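PDB 4GB7: 6-aminohexanoate-dimer hydrolase from Bacillus anthracis, which probably hydrolyses the amide bond of 6-aminohexanoate dimers, as a member of the clan of beta-lactamase-like enzymes. Local coordinates for residues V91-G96 / K102-D107; E156-L161 / S274-S279; T175-A180 / S248-S253. All coordinates share one frame; numbering follows the deposited sequence.

The three contacts lie in different parts of one chain. Interaction 1 sits on the far side of the chain's centre from the other two, its centre about 40 Å from that of interaction 2 and 38 Å from that of interaction 3. It is mostly buried and apolar, with a water bridge at its exposed edge. Interaction 2 is a surface contact made by one salt bridge. Interaction 3 is buried, a phenylalanine ring laid on a helix start beside the probable active site. No two contacts share a helix, but those of interactions 2 and 3, helix 269-278 and helix 251-265, follow each other in the chain. Interactions 2 and 3 have centres about 21 Å apart.

Interaction 1 (V91-G96 / K102-D107)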
# COMPACT_ATOMS: atom_id res chain seq x y z
N VAL A 91 -3.53 22.03 12.69
CA VAL A 91 -2.62 21.56 11.67
C VAL A 91 -2.02 22.75 10.93
O VAL A 91 -2.74 23.65 10.48
CB VAL A 91 -3.32 20.64 10.64
CG1 VAL A 91 -2.34 20.17 9.56
CG2 VAL A 91 -3.99 19.45 11.37
N GLN A 92 -0.71 22.76 10.80
CA GLN A 92 -0.09 23.85 10.06
C GLN A 92 -0.17 23.56 8.55
O GLN A 92 0.56 22.70 8.05
CB GLN A 92 1.33 24.13 10.52
CG GLN A 92 1.38 24.57 11.98
CD GLN A 92 2.80 24.78 12.49
OE1 GLN A 92 3.38 25.84 12.25
NE2 GLN A 92 3.37 23.76 13.20
N ARG A 93 -1.02 24.28 7.82
CA ARG A 93 -0.98 24.14 6.35
C ARG A 93 0.44 24.59 5.90
O ARG A 93 1.12 23.97 5.09
CB ARG A 93 -1.96 25.09 5.67
CG ARG A 93 -3.40 24.83 5.91
CD ARG A 93 -4.20 25.62 4.91
NE ARG A 93 -5.61 25.46 5.19
CZ ARG A 93 -6.36 24.48 4.70
NH1 ARG A 93 -5.83 23.55 3.88
NH2 ARG A 93 -7.65 24.43 5.02
N ARG A 94 0.88 25.69 6.51
CA ARG A 94 2.21 26.21 6.42
C ARG A 94 2.41 27.03 7.73
O ARG A 94 1.45 27.25 8.51
CB ARG A 94 2.39 27.01 5.12
CG ARG A 94 1.73 28.35 5.19
CD ARG A 94 1.58 29.00 3.83
NE ARG A 94 0.83 30.24 3.95
CZ ARG A 94 0.29 30.88 2.92
NH1 ARG A 94 0.45 30.41 1.69
NH2 ARG A 94 -0.38 32.00 3.10
N PHE A 95 3.62 27.51 7.98
CA PHE A 95 3.86 28.24 9.19
C PHE A 95 2.99 29.46 9.14
O PHE A 95 2.94 30.16 8.13
CB PHE A 95 5.33 28.68 9.38
CG PHE A 95 5.58 29.14 10.78
CD1 PHE A 95 5.80 28.21 11.79
CD2 PHE A 95 5.41 30.49 11.13
CE1 PHE A 95 5.91 28.60 13.10
CE2 PHE A 95 5.55 30.90 12.45
CZ PHE A 95 5.78 29.94 13.45
N GLY A 96 2.25 29.68 10.22
CA GLY A 96 1.39 30.84 10.33
C GLY A 96 -0.01 30.70 9.74
O GLY A 96 -0.79 31.67 9.72
N LYS A 102 -9.95 17.81 11.88
CA LYS A 102 -11.08 17.06 11.31
C LYS A 102 -11.59 17.72 10.02
O LYS A 102 -11.86 17.05 9.04
CB LYS A 102 -12.21 16.85 12.35
CG LYS A 102 -13.37 15.95 11.89
CD LYS A 102 -14.57 16.06 12.84
CE LYS A 102 -15.82 15.27 12.42
NZ LYS A 102 -17.00 15.64 13.27
N GLU A 103 -11.75 19.05 10.03
CA GLU A 103 -12.18 19.72 8.83
C GLU A 103 -11.20 19.62 7.69
O GLU A 103 -11.62 19.49 6.53
CB GLU A 103 -12.41 21.19 9.15
CG GLU A 103 -13.75 21.43 9.83
CD GLU A 103 -14.90 21.30 8.84
OE1 GLU A 103 -15.13 22.31 8.11
OE2 GLU A 103 -15.55 20.22 8.75
N LEU A 104 -9.91 19.61 7.99
CA LEU A 104 -8.85 19.49 6.96
C LEU A 104 -8.95 18.09 6.31
O LEU A 104 -8.97 17.93 5.09
CB LEU A 104 -7.46 19.72 7.53
CG LEU A 104 -6.24 19.45 6.63
CD1 LEU A 104 -6.12 20.53 5.56
CD2 LEU A 104 -4.99 19.39 7.49
N LEU A 105 -9.05 17.06 7.15
CA LEU A 105 -9.24 15.72 6.63
C LEU A 105 -10.44 15.61 5.68
O LEU A 105 -10.33 15.06 4.60
CB LEU A 105 -9.33 14.70 7.77
CG LEU A 105 -8.17 14.50 8.74
CD1 LEU A 105 -8.58 13.67 9.95
CD2 LEU A 105 -6.98 13.86 8.05
N ASP A 106 -11.57 16.15 6.10
CA ASP A 106 -12.80 16.06 5.31
C ASP A 106 -12.64 16.84 3.99
O ASP A 106 -13.11 16.38 2.94
CB ASP A 106 -14.00 16.61 6.15
CG ASP A 106 -15.37 16.19 5.63
OD1 ASP A 106 -15.49 15.25 4.86
OD2 ASP A 106 -16.40 16.85 5.99
N ASP A 107 -11.99 18.02 4.06
CA ASP A 107 -11.83 18.91 2.93
C ASP A 107 -10.99 18.21 1.84
O ASP A 107 -11.10 18.53 0.66
CB ASP A 107 -11.15 20.21 3.32
CG ASP A 107 -11.25 21.29 2.23
OD1 ASP A 107 -12.35 21.46 1.65
OD2 ASP A 107 -10.25 21.98 1.97
O HOH W 1 -7.35 21.72 2.39
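L104 leaves helix 101-107 with CG swung opposite the backbone N (chi1 172°), which brings its two methyls up to V91 and R93. V91 likewise has CG1 opposite its own N (chi1 180°), and that methyl makes the closest approach to the leucine. The two branches of L104 take different partners. CD2 presses on V91 CG1 at 3.5 Å, tighter than usual for two carbons, and the two side chains cross at about a right angle. CD1 meets R93. The arginine runs extended from CG to NE and slides past the leucine in the opposite direction. Its NH1 lies 3.5 Å from L104 CD1, obliquely. The same NH1 donates to a water at 2.8 Å, in the guanidinium plane, and the water donates to D107 OD2 at 2.9 Å. Strand 90-92 pairs with strand 97-100 in a beta hairpin that leads into helix 101-107. V405 and M409 of helix 402-417 touch both V91 and L104. The contact is apolar where the leucine meets V91, and polar where R93 and D107 share a water. R93 NH2 and D107 OD2 stay 4.7 Å apart, so their opposite charges are linked through water, and the attraction is probably modest.

Interaction 2 (E156-L161 / S274-S279); sequences ENRIDL and SERIWS
E156 and R276 reach toward each other from opposite directions and meet in a salt bridge. The tight part is a single bond: R276 NH1 donates to E156 OE2 at 2.9 Å, nearly straight at 164°. OE2 is met on its syn side. The acid comes in at the edge of the guanidinium, and the two planes lie only 16° apart. R276 runs extended from CG to NE, and its NE is hydrogen-bonded to N272 OD1, which helps fix the turn of the guanidinium. Its chain also touches S152 and L153 of helix 143-155. The second pair is loose: E156 OE1 stays 3.7 Å from R276 NH2, and no hydrogen bond forms there. R158 stands on the exposed side, with its NH1 4.3 Å from R276 NH2. The carboxylate of E156 lies close to both arginines and probably offsets part of their positive charge. Within the second segment, S274 O accepts from both N and OG of S279, at a wide pi-type turn closing helix 269-278. In 156-161, N157 leaves helix 143-155 with positive phi (61°). The salt bridge thus joins two helix ends at the surface, the first of them closed by a Schellman motif.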
# COMPACT_ATOMS: atom_id res chain seq x y z
N GLU A 156 13.07 -18.42 5.42
CA GLU A 156 12.70 -19.85 5.54
C GLU A 156 13.55 -20.67 4.57
O GLU A 156 13.40 -21.87 4.52
CB GLU A 156 11.21 -20.07 5.22
CG GLU A 156 10.18 -19.39 6.17
CD GLU A 156 8.73 -19.36 5.62
OE1 GLU A 156 8.46 -20.09 4.64
OE2 GLU A 156 7.84 -18.61 6.17
N ASN A 157 14.44 -20.01 3.84
CA ASN A 157 15.31 -20.61 2.80
C ASN A 157 14.58 -21.25 1.62
O ASN A 157 15.03 -22.25 1.04
CB ASN A 157 16.33 -21.53 3.46
CG ASN A 157 17.35 -20.72 4.26
OD1 ASN A 157 17.98 -19.81 3.72
ND2 ASN A 157 17.46 -21.01 5.53
N ARG A 158 13.44 -20.69 1.28
CA ARG A 158 12.62 -21.17 0.16
C ARG A 158 12.92 -20.44 -1.15
O ARG A 158 12.63 -20.95 -2.27
CB ARG A 158 11.13 -21.06 0.51
CG ARG A 158 10.80 -21.99 1.66
CD ARG A 158 9.33 -22.15 1.89
NE ARG A 158 8.73 -22.90 0.80
CZ ARG A 158 7.43 -23.15 0.68
NH1 ARG A 158 6.57 -22.66 1.58
NH2 ARG A 158 6.99 -23.83 -0.36
N ILE A 159 13.45 -19.23 -0.99
CA ILE A 159 13.91 -18.38 -2.09
C ILE A 159 15.19 -17.65 -1.61
O ILE A 159 15.47 -17.54 -0.40
CB ILE A 159 12.85 -17.35 -2.52
CG1 ILE A 159 12.50 -16.38 -1.41
CG2 ILE A 159 11.59 -18.02 -3.10
CD1 ILE A 159 11.41 -15.38 -1.75
N ASP A 160 15.95 -17.15 -2.57
CA ASP A 160 17.17 -16.42 -2.36
C ASP A 160 16.98 -15.07 -3.02
O ASP A 160 16.77 -15.00 -4.24
CB ASP A 160 18.30 -17.18 -3.02
CG ASP A 160 19.67 -16.57 -2.79
OD1 ASP A 160 19.82 -15.38 -2.57
OD2 ASP A 160 20.66 -17.33 -2.93
N LEU A 161 17.05 -14.01 -2.22
CA LEU A 161 16.81 -12.67 -2.70
C LEU A 161 17.84 -12.18 -3.73
O LEU A 161 17.61 -11.24 -4.46
CB LEU A 161 16.70 -11.72 -1.53
CG LEU A 161 15.53 -11.94 -0.57
CD1 LEU A 161 15.53 -10.90 0.55
CD2 LEU A 161 14.20 -11.89 -1.31
N SER A 274 -3.63 -14.29 4.22
CA SER A 274 -4.52 -14.77 5.29
C SER A 274 -3.82 -15.69 6.27
O SER A 274 -3.85 -15.46 7.47
CB SER A 274 -5.74 -15.53 4.72
OG SER A 274 -6.57 -16.00 5.79
N GLU A 275 -3.13 -16.70 5.76
CA GLU A 275 -2.50 -17.67 6.64
C GLU A 275 -1.35 -17.06 7.46
O GLU A 275 -1.14 -17.33 8.64
CB GLU A 275 -2.00 -18.85 5.80
CG GLU A 275 -3.16 -19.69 5.26
CD GLU A 275 -2.76 -20.84 4.39
OE1 GLU A 275 -1.57 -21.12 4.27
OE2 GLU A 275 -3.65 -21.52 3.89
N ARG A 276 -0.58 -16.20 6.81
CA ARG A 276 0.62 -15.67 7.43
C ARG A 276 0.39 -14.45 8.31
O ARG A 276 1.19 -14.18 9.23
CB ARG A 276 1.64 -15.37 6.35
CG ARG A 276 2.19 -16.60 5.66
CD ARG A 276 2.89 -16.25 4.37
NE ARG A 276 3.50 -17.44 3.76
CZ ARG A 276 4.69 -17.94 4.10
NH1 ARG A 276 5.48 -17.34 5.01
NH2 ARG A 276 5.13 -19.04 3.49
N ILE A 277 -0.62 -13.65 8.00
CA ILE A 277 -0.78 -12.36 8.63
C ILE A 277 -2.21 -12.14 9.11
O ILE A 277 -2.43 -11.87 10.30
CB ILE A 277 -0.36 -11.17 7.71
CG1 ILE A 277 1.10 -11.31 7.30
CG2 ILE A 277 -0.77 -9.82 8.34
CD1 ILE A 277 1.55 -10.35 6.21
N TRP A 278 -3.17 -12.23 8.20
CA TRP A 278 -4.54 -11.71 8.46
C TRP A 278 -5.29 -12.52 9.52
O TRP A 278 -6.24 -12.05 10.11
CB TRP A 278 -5.40 -11.59 7.17
CG TRP A 278 -6.23 -10.34 7.20
CD1 TRP A 278 -7.52 -10.18 7.64
CD2 TRP A 278 -5.75 -9.02 6.85
NE1 TRP A 278 -7.89 -8.86 7.58
CE2 TRP A 278 -6.84 -8.10 7.14
CE3 TRP A 278 -4.55 -8.52 6.35
CZ2 TRP A 278 -6.72 -6.74 6.88
CZ3 TRP A 278 -4.44 -7.15 6.13
CH2 TRP A 278 -5.50 -6.29 6.36
N SER A 279 -4.92 -13.78 9.67
CA SER A 279 -5.53 -14.68 10.63
C SER A 279 -4.75 -14.69 11.96
O SER A 279 -5.19 -15.36 12.87
CB SER A 279 -5.58 -16.09 10.09
OG SER A 279 -4.30 -16.65 9.93

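Interaction 3 (T175-A180 / S248-S253); sequences TPFGKA and SYNNGS
The ring of F177 lies with one face on the backbone of G252. G252 C is 3.5 Å from F177 CE1, and G252 O sits 3.8 Å above the ring plane, displaced from the ring centre. G252 has no side chain, so the ring can come down directly on the peptide. At the edge, near the ring plane, N250 OD1 lies 3.9 Å from F177 CZ. S253 N comes in obliquely, 3.4 Å from F177 CE1. S253 OG is 3.5 Å from the same carbon. F177 has CG opposite its carbonyl carbon (chi1 -72°), which directs the ring at the start of helix 251-265. L185, V192, Y194, L234 and A237 also touch the phenylalanine in the buried core.

N250 is the N-cap of that helix. Its OD1 accepts from G252 N at 2.8 Å, in the carbonyl plane and on a lone pair, and it is also hydrogen-bonded to Y194 OH. The neighbouring residues are consistent with the active-site pattern of the serine beta-lactamase clan. S140 and K143 probably form the SxxK motif, and Y249 and N251 probably form the (S/Y)xN element. Y249 OH is hydrogen-bonded to S140 OG, and N251 OD1 accepts from K143 NZ. The F177 contact packs against the loop and helix start that carry Y249 and N251.

F177 sits on a short, loosely formed helix near 176-179. T175 caps it: its OG1 accepts from G178 N in a weak bond at 149°, and its O accepts from K179 N. T175 OG1 is also hydrogen-bonded to L172 O.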
# COMPACT_ATOMS: atom_id res chain seq x y z
N THR A 175 13.46 -11.91 -19.74
CA THR A 175 12.65 -10.66 -19.86
C THR A 175 13.10 -9.67 -18.80
O THR A 175 13.78 -10.05 -17.89
CB THR A 175 11.14 -10.91 -19.74
OG1 THR A 175 10.78 -11.21 -18.38
CG2 THR A 175 10.69 -12.04 -20.69
N PRO A 176 12.68 -8.39 -18.90
CA PRO A 176 13.19 -7.43 -17.95
C PRO A 176 12.91 -7.73 -16.46
O PRO A 176 13.79 -7.53 -15.60
CB PRO A 176 12.46 -6.16 -18.35
CG PRO A 176 12.30 -6.31 -19.83
CD PRO A 176 11.95 -7.74 -20.00
N PHE A 177 11.68 -8.09 -16.14
CA PHE A 177 11.37 -8.49 -14.74
C PHE A 177 12.01 -9.81 -14.38
O PHE A 177 12.35 -10.03 -13.23
CB PHE A 177 9.87 -8.52 -14.42
CG PHE A 177 9.25 -7.16 -14.33
CD1 PHE A 177 9.62 -6.29 -13.33
CD2 PHE A 177 8.29 -6.76 -15.24
CE1 PHE A 177 9.05 -5.04 -13.23
CE2 PHE A 177 7.72 -5.52 -15.16
CZ PHE A 177 8.12 -4.66 -14.17
N GLY A 178 12.20 -10.68 -15.36
CA GLY A 178 12.90 -11.94 -15.14
C GLY A 178 14.36 -11.85 -14.75
O GLY A 178 14.86 -12.65 -13.90
N LYS A 179 15.04 -10.90 -15.36
CA LYS A 179 16.46 -10.69 -15.20
C LYS A 179 16.80 -9.99 -13.92
O LYS A 179 17.94 -10.03 -13.47
CB LYS A 179 17.01 -9.95 -16.45
CG LYS A 179 16.98 -10.84 -17.68
CD LYS A 179 17.17 -10.10 -19.01
CE LYS A 179 18.60 -9.80 -19.36
NZ LYS A 179 18.60 -8.93 -20.58
N ALA A 180 15.83 -9.31 -13.32
CA ALA A 180 16.06 -8.64 -12.06
C ALA A 180 16.18 -9.64 -10.93
O ALA A 180 15.45 -10.64 -10.90
CB ALA A 180 14.91 -7.69 -11.76
N SER A 248 13.16 3.16 -9.75
CA SER A 248 12.07 3.39 -10.69
C SER A 248 10.85 2.68 -10.13
O SER A 248 10.78 1.44 -10.18
CB SER A 248 12.40 2.84 -12.08
OG SER A 248 11.36 3.14 -12.99
N TYR A 249 9.91 3.45 -9.59
CA TYR A 249 8.73 2.85 -8.98
C TYR A 249 7.88 2.16 -10.04
O TYR A 249 7.49 2.79 -11.03
CB TYR A 249 7.93 3.94 -8.30
CG TYR A 249 6.83 3.47 -7.39
CD1 TYR A 249 7.09 3.07 -6.08
CD2 TYR A 249 5.53 3.51 -7.80
CE1 TYR A 249 6.06 2.71 -5.22
CE2 TYR A 249 4.50 3.13 -6.97
CZ TYR A 249 4.77 2.74 -5.68
OH TYR A 249 3.71 2.40 -4.88
N ASN A 250 7.58 0.87 -9.84
CA ASN A 250 6.78 0.15 -10.80
C ASN A 250 5.94 -0.96 -10.14
O ASN A 250 6.48 -1.87 -9.53
CB ASN A 250 7.71 -0.48 -11.86
CG ASN A 250 7.00 -0.82 -13.16
OD1 ASN A 250 6.01 -1.57 -13.18
ND2 ASN A 250 7.51 -0.26 -14.28
N ASN A 251 4.63 -0.90 -10.35
CA ASN A 251 3.71 -1.96 -9.91
C ASN A 251 4.17 -3.35 -10.33
O ASN A 251 3.98 -4.32 -9.61
CB ASN A 251 2.33 -1.76 -10.52
CG ASN A 251 1.62 -0.53 -9.99
OD1 ASN A 251 1.79 -0.12 -8.85
ND2 ASN A 251 0.80 0.06 -10.85
N GLY A 252 4.69 -3.45 -11.53
CA GLY A 252 5.15 -4.71 -12.08
C GLY A 252 6.15 -5.43 -11.24
O GLY A 252 6.20 -6.69 -11.27
N SER A 253 6.99 -4.68 -10.53
CA SER A 253 7.98 -5.32 -9.67
C SER A 253 7.30 -6.11 -8.55
O SER A 253 7.61 -7.27 -8.30
CB SER A 253 8.97 -4.30 -9.08
OG SER A 253 9.75 -3.68 -10.12